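Local coordinates for protein galactitol 1-phosphate 5-dehydrogenase (PDB 4UEJ) that oxidises galactitol 1-phosphate to D-tagatose 6-phosphate with NAD(+) as hydride acceptor, as a homodimeric zinc-dependent dehydrogenase, at residues A141-E144 with P145-G149; W299-A302 with S303-T307. One frame throughout, in Å; residues are numbered along the deposited sequence.

How the contacts relate
Both contacts are local: contact 1 at the start of helix 143-155, contact 2 within helix 297-307. Their centres lie about 10 Å apart, and the two helices pack directly. Ile146 CG2 of contact 1 meets Ala302 CB of contact 2 at 3.5 Å, and Ile143 CG2 lies 3.5 Å from Trp299 CE3. Ile146 CD1 also reaches Leu306 CD1, at 3.8 Å. Contact 1 is the one at the active site: the Glu144 side chain comes within about 4 Å of a bound zinc ion and about 2 Å of a bound glycerol (nearest atoms), whereas that of Trp299 touches Glu144 but stays about 9 Å from the zinc and 8 Å from the glycerol.

Contact 1 (A141-E144 with P145-G149)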
ATOM      1  N   ALA A 141       4.154 -31.127   5.197  1.00 13.79           N
ATOM      2  CA  ALA A 141       4.890 -30.071   5.891  1.00 13.57           C
ATOM      3  C   ALA A 141       5.043 -28.823   5.039  1.00 14.46           C
ATOM      4  O   ALA A 141       5.492 -27.783   5.530  1.00 14.25           O
ATOM      5  CB  ALA A 141       6.257 -30.566   6.321  1.00 14.68           C
ATOM      6  N   PHE A 142       4.649 -28.901   3.771  1.00 11.70           N
ATOM      7  CA  PHE A 142       4.815 -27.743   2.898  1.00 10.92           C
ATOM      8  C   PHE A 142       3.523 -26.988   2.690  1.00 14.36           C
ATOM      9  O   PHE A 142       3.528 -25.911   2.087  1.00  9.54           O
ATOM     10  CB  PHE A 142       5.388 -28.162   1.539  1.00 11.26           C
ATOM     11  CG  PHE A 142       6.857 -28.454   1.577  1.00 12.84           C
ATOM     12  CD1 PHE A 142       7.313 -29.711   1.918  1.00 13.03           C
ATOM     13  CD2 PHE A 142       7.782 -27.458   1.303  1.00 15.94           C
ATOM     14  CE1 PHE A 142       8.673 -29.987   1.957  1.00 20.83           C
ATOM     15  CE2 PHE A 142       9.142 -27.728   1.343  1.00 19.55           C
ATOM     16  CZ  PHE A 142       9.586 -28.997   1.676  1.00 15.89           C
ATOM     17  N   ILE A 143       2.419 -27.532   3.195  1.00 11.74           N
ATOM     18  CA  ILE A 143       1.133 -26.876   2.967  1.00 13.06           C
ATOM     19  C   ILE A 143       1.080 -25.484   3.581  1.00 12.48           C
ATOM     20  O   ILE A 143       0.646 -24.539   2.924  1.00 10.05           O
ATOM     21  CB  ILE A 143      -0.020 -27.714   3.507  1.00 12.55           C
ATOM     22  CG1 ILE A 143      -0.130 -28.994   2.686  1.00 18.86           C
ATOM     23  CG2 ILE A 143      -1.336 -26.938   3.445  1.00 11.37           C
ATOM     24  CD1 ILE A 143      -1.392 -29.745   2.961  1.00 29.55           C
ATOM     25  N   GLU A 144       1.519 -25.357   4.831  1.00  9.81           N
ATOM     26  CA  GLU A 144       1.521 -24.068   5.495  1.00 10.32           C
ATOM     27  C   GLU A 144       2.367 -23.022   4.724  1.00 10.01           C
ATOM     28  O   GLU A 144       1.862 -21.925   4.431  1.00 10.33           O
ATOM     29  CB  GLU A 144       1.979 -24.242   6.950  1.00 13.24           C
ATOM     30  CG  GLU A 144       1.589 -23.106   7.877  1.00  9.49           C
ATOM     31  CD  GLU A 144       2.570 -21.969   7.857  1.00 11.97           C
ATOM     32  OE1 GLU A 144       3.636 -22.114   7.225  1.00 13.20           O
ATOM     33  OE2 GLU A 144       2.264 -20.914   8.457  1.00 16.11           O
ATOM     34  N   PRO A 145       3.622 -23.356   4.346  1.00 11.34           N
ATOM     35  CA  PRO A 145       4.348 -22.327   3.585  1.00 12.70           C
ATOM     36  C   PRO A 145       3.767 -22.044   2.183  1.00 10.26           C
ATOM     37  O   PRO A 145       3.881 -20.893   1.721  1.00 11.14           O
ATOM     38  CB  PRO A 145       5.785 -22.892   3.505  1.00 14.08           C
ATOM     39  CG  PRO A 145       5.681 -24.325   3.882  1.00 16.48           C
ATOM     40  CD  PRO A 145       4.531 -24.406   4.843  1.00 13.21           C
ATOM     41  N   ILE A 146       3.120 -23.020   1.548  1.00  8.13           N
ATOM     42  CA  ILE A 146       2.413 -22.749   0.291  1.00  7.91           C
ATOM     43  C   ILE A 146       1.335 -21.698   0.512  1.00  8.75           C
ATOM     44  O   ILE A 146       1.193 -20.752  -0.265  1.00  8.80           O
ATOM     45  CB  ILE A 146       1.776 -24.006  -0.281  1.00  8.37           C
ATOM     46  CG1 ILE A 146       2.875 -24.951  -0.761  1.00  8.91           C
ATOM     47  CG2 ILE A 146       0.880 -23.671  -1.487  1.00  8.28           C
ATOM     48  CD1 ILE A 146       2.358 -26.321  -1.003  1.00 10.35           C
ATOM     49  N   THR A 147       0.582 -21.856   1.593  1.00  7.64           N
ATOM     50  CA  THR A 147      -0.538 -20.948   1.805  1.00  9.65           C
ATOM     51  C   THR A 147      -0.109 -19.515   2.070  1.00 10.73           C
ATOM     52  O   THR A 147      -0.918 -18.624   1.916  1.00  8.99           O
ATOM     53  CB  THR A 147      -1.460 -21.385   2.966  1.00  7.92           C
ATOM     54  OG1 THR A 147      -0.744 -21.361   4.209  1.00 10.50           O
ATOM     55  CG2 THR A 147      -2.043 -22.786   2.684  1.00  8.44           C
ATOM     56  N   VAL A 148       1.136 -19.295   2.480  1.00  8.72           N
ATOM     57  CA  VAL A 148       1.625 -17.930   2.668  1.00  6.99           C
ATOM     58  C   VAL A 148       1.503 -17.139   1.356  1.00  9.60           C
ATOM     59  O   VAL A 148       0.903 -16.045   1.311  1.00  9.39           O
ATOM     60  CB  VAL A 148       3.073 -17.912   3.155  1.00  8.32           C
ATOM     61  CG1 VAL A 148       3.602 -16.499   3.198  1.00 13.38           C
ATOM     62  CG2 VAL A 148       3.166 -18.555   4.540  1.00 16.36           C
ATOM     63  N   GLY A 149       2.061 -17.700   0.291  1.00 10.01           N
ATOM     64  CA  GLY A 149       2.003 -17.085  -1.019  1.00 10.31           C
ATOM     65  C   GLY A 149       0.588 -17.027  -1.543  1.00 11.61           C
ATOM     66  O   GLY A 149       0.186 -16.030  -2.128  1.00 10.42           O
TER
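The peptide plane joining Glu144 to Pro145 is sandwiched between two oxygens. Glu144 OE1 stands almost directly above Pro145 N, at 3.1 Å, and Phe142 O lies below the opposite face, 3.4 Å from the same nitrogen. Neither pair can be a hydrogen bond, because the proline nitrogen carries no hydrogen. At the edge of the ring, Pro145 CD is 3.6 Å from Ala141 O, and CG rests against Phe142 O. The carboxylate folds back over the proline because the Glu144 chain, with CG anti to the backbone N (chi1 -160°), bends again at chi2 (-85°).

Beyond the proline the first turn closes normally: Ile146 N donates to Phe142 O and Thr147 N to Ile143 O, both at 3.0 Å. The Ile146 side chain lies along the Phe142 carbonyl, its CG1 3.1 Å from Phe142 O. Thr147 adds a side-chain bond. Its chi1 of 64° sets OG1 between backbone N and carbonyl carbon, from where it donates to Glu144 O at 2.7 Å. That same oxygen receives a weak, longer bond from Val148 N (3.4 Å). OG1 is also bonded to Asn289 ND2, which makes a weak bond to Glu144 OE2. With a valine in place of Thr147, Asn289 would probably lose one of its partners and Glu144 O would be left with the weak Val148 bond.

In relatives the equivalent glutamate probably binds the catalytic zinc; here Cys38 and His59 hold it, with the Glu144 side chain about 4 Å away (nearest atoms). The chemistry is consistent with Thr147 and Asn289 forming a second shell that steadies the carboxylate: proline at the helix start offers it no N-H, while Thr147, through Asn289, is linked weakly to its OE2.

Contact 2 (W299-A302 with S303-T307); sequences WETA and SRLLT
Thr301 and Leu305, one helical turn apart, lie side by side with their side chains pointing the same way, and Thr301 CG2 touches Leu305 CD1 at 3.8 Å. The threonine methyl is available for this because a chi1 of -60° puts OG1 beside the backbone N, turned back to hydrogen-bond Gln297 O, and leaves CG2 anti to that nitrogen. The backbone between the two residues is closed by Leu305 N donating to Thr301 O at 2.8 Å, with a nearly straight N-H...O angle of 171°.

On the exposed flank Glu300 and Arg304 are paired less directly. The arginine chain, extended from CG to NE, first runs past the Glu300 carbonyl, its CG 3.2 Å from Glu300 O. At its end Glu300 OE1 lies over one face of the guanidinium, 4.2 Å from Arg304 NH2, with no N-H directed at it. The opposite charges probably attract at this range, but there is no salt bridge. A water completes the link, accepting from Arg304 NH2 at 3.1 Å and donating to Glu300 OE2 at 3.3 Å.

Near the end of the helix, Thr307 OG1 donates back to Arg304 O at 2.8 Å. Trp299, on another side of the helix, sets its ring against Tyr290 with the planes about 15° apart, and its NE1 donates to Asn289 O. Leu305 packs on Cys179 and Ala182 of helix 171-182. Regular bonding from N-H of i+4 to C=O of i, as from Ser303, Arg304, Leu305 and Leu306, with a charged, hydrated flank and a buried apolar one, defines an amphipathic alpha helix, here laid against helices 143-155 and 171-182 in this zinc-containing alcohol dehydrogenase fold.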
ATOM      1  N   TRP A 299      -5.778 -23.148   2.024  1.00 10.94           N
ATOM      2  CA  TRP A 299      -5.399 -24.484   2.467  1.00 11.43           C
ATOM      3  C   TRP A 299      -5.906 -25.571   1.512  1.00 11.69           C
ATOM      4  O   TRP A 299      -5.152 -26.465   1.139  1.00 14.24           O
ATOM      5  CB  TRP A 299      -5.912 -24.698   3.895  1.00 12.31           C
ATOM      6  CG  TRP A 299      -5.121 -23.844   4.828  1.00 12.19           C
ATOM      7  CD1 TRP A 299      -5.230 -22.485   4.998  1.00 12.05           C
ATOM      8  CD2 TRP A 299      -4.039 -24.267   5.657  1.00 12.46           C
ATOM      9  NE1 TRP A 299      -4.289 -22.044   5.906  1.00 12.97           N
ATOM     10  CE2 TRP A 299      -3.546 -23.124   6.325  1.00 12.57           C
ATOM     11  CE3 TRP A 299      -3.443 -25.511   5.919  1.00 12.89           C
ATOM     12  CZ2 TRP A 299      -2.488 -23.187   7.229  1.00 12.77           C
ATOM     13  CZ3 TRP A 299      -2.398 -25.570   6.807  1.00 13.20           C
ATOM     14  CH2 TRP A 299      -1.930 -24.416   7.458  1.00 15.91           C
ATOM     15  N   GLU A 300      -7.171 -25.473   1.107  1.00 14.80           N
ATOM     16  CA  GLU A 300      -7.724 -26.379   0.098  1.00 17.68           C
ATOM     17  C   GLU A 300      -6.987 -26.255  -1.221  1.00 13.03           C
ATOM     18  O   GLU A 300      -6.656 -27.260  -1.842  1.00 14.50           O
ATOM     19  CB  GLU A 300      -9.213 -26.118  -0.144  1.00 21.50           C
ATOM     20  CG  GLU A 300     -10.093 -26.246   1.068  1.00 39.64           C
ATOM     21  CD  GLU A 300     -11.558 -26.308   0.692  1.00 50.77           C
ATOM     22  OE1 GLU A 300     -11.979 -25.503  -0.170  1.00 51.02           O
ATOM     23  OE2 GLU A 300     -12.281 -27.163   1.251  1.00 56.41           O
ATOM     24  N   THR A 301      -6.716 -25.026  -1.648  1.00 10.87           N
ATOM     25  CA  THR A 301      -5.972 -24.826  -2.890  1.00 12.75           C
ATOM     26  C   THR A 301      -4.579 -25.460  -2.828  1.00 11.10           C
ATOM     27  O   THR A 301      -4.148 -26.111  -3.776  1.00 10.80           O
ATOM     28  CB  THR A 301      -5.834 -23.331  -3.231  1.00 13.39           C
ATOM     29  OG1 THR A 301      -7.140 -22.764  -3.373  1.00 16.52           O
ATOM     30  CG2 THR A 301      -5.074 -23.140  -4.534  1.00 11.33           C
ATOM     31  N   ALA A 302      -3.891 -25.297  -1.700  1.00 10.10           N
ATOM     32  CA  ALA A 302      -2.536 -25.824  -1.568  1.00 10.10           C
ATOM     33  C   ALA A 302      -2.564 -27.335  -1.704  1.00 11.82           C
ATOM     34  O   ALA A 302      -1.745 -27.927  -2.408  1.00 11.29           O
ATOM     35  CB  ALA A 302      -1.919 -25.425  -0.231  1.00 10.44           C
ATOM     36  N   SER A 303      -3.519 -27.948  -1.027  1.00 11.43           N
ATOM     37  CA  SER A 303      -3.663 -29.384  -1.085  1.00 12.34           C
ATOM     38  C   SER A 303      -3.941 -29.828  -2.520  1.00 13.67           C
ATOM     39  O   SER A 303      -3.347 -30.782  -3.013  1.00 12.93           O
ATOM     40  CB  SER A 303      -4.777 -29.846  -0.152  1.00 15.05           C
ATOM     41  OG  SER A 303      -4.838 -31.264  -0.168  1.00 19.90           O
ATOM     42  N   ARG A 304      -4.831 -29.118  -3.198  1.00 12.19           N
ATOM     43  CA  ARG A 304      -5.211 -29.514  -4.547  1.00 13.89           C
ATOM     44  C   ARG A 304      -4.075 -29.368  -5.540  1.00 14.04           C
ATOM     45  O   ARG A 304      -3.849 -30.267  -6.347  1.00 12.85           O
ATOM     46  CB  ARG A 304      -6.419 -28.710  -5.000  1.00 12.39           C
ATOM     47  CG  ARG A 304      -7.655 -29.081  -4.213  1.00 13.28           C
ATOM     48  CD  ARG A 304      -8.784 -28.093  -4.465  1.00 18.08           C
ATOM     49  NE  ARG A 304      -9.991 -28.511  -3.762  1.00 18.53           N
ATOM     50  CZ  ARG A 304     -11.177 -27.932  -3.905  1.00 20.65           C
ATOM     51  NH1 ARG A 304     -11.320 -26.903  -4.728  1.00 22.97           N
ATOM     52  NH2 ARG A 304     -12.217 -28.394  -3.229  1.00 19.22           N
ATOM     53  N   LEU A 305      -3.356 -28.251  -5.478  1.00 11.11           N
ATOM     54  CA  LEU A 305      -2.223 -28.032  -6.377  1.00 10.81           C
ATOM     55  C   LEU A 305      -1.181 -29.132  -6.186  1.00 12.17           C
ATOM     56  O   LEU A 305      -0.582 -29.607  -7.153  1.00 12.89           O
ATOM     57  CB  LEU A 305      -1.599 -26.658  -6.137  1.00 10.03           C
ATOM     58  CG  LEU A 305      -2.488 -25.494  -6.581  1.00 11.56           C
ATOM     59  CD1 LEU A 305      -1.835 -24.181  -6.198  1.00 15.80           C
ATOM     60  CD2 LEU A 305      -2.744 -25.549  -8.079  1.00 12.22           C
ATOM     61  N   LEU A 306      -0.960 -29.527  -4.939  1.00 11.54           N
ATOM     62  CA  LEU A 306      -0.030 -30.620  -4.661  1.00 12.43           C
ATOM     63  C   LEU A 306      -0.520 -31.923  -5.271  1.00 18.03           C
ATOM     64  O   LEU A 306       0.233 -32.649  -5.922  1.00 16.11           O
ATOM     65  CB  LEU A 306       0.160 -30.785  -3.149  1.00 15.49           C
ATOM     66  CG  LEU A 306       1.116 -29.801  -2.471  1.00 17.02           C
ATOM     67  CD1 LEU A 306       0.959 -29.824  -0.940  1.00 16.50           C
ATOM     68  CD2 LEU A 306       2.547 -30.125  -2.851  1.00 17.77           C
ATOM     69  N   THR A 307      -1.792 -32.230  -5.075  1.00 13.61           N
ATOM     70  CA  THR A 307      -2.296 -33.504  -5.556  1.00 14.82           C
ATOM     71  C   THR A 307      -2.294 -33.537  -7.073  1.00 18.62           C
ATOM     72  O   THR A 307      -2.123 -34.590  -7.669  1.00 18.88           O
ATOM     73  CB  THR A 307      -3.704 -33.794  -5.035  1.00 23.52           C
ATOM     74  OG1 THR A 307      -4.618 -32.812  -5.539  1.00 38.16           O
ATOM     75  CG2 THR A 307      -3.702 -33.740  -3.544  1.00 15.48           C
TER
HETATM   76  O   HOH W   1     -12.390 -29.934  -0.493  1.00 36.74           O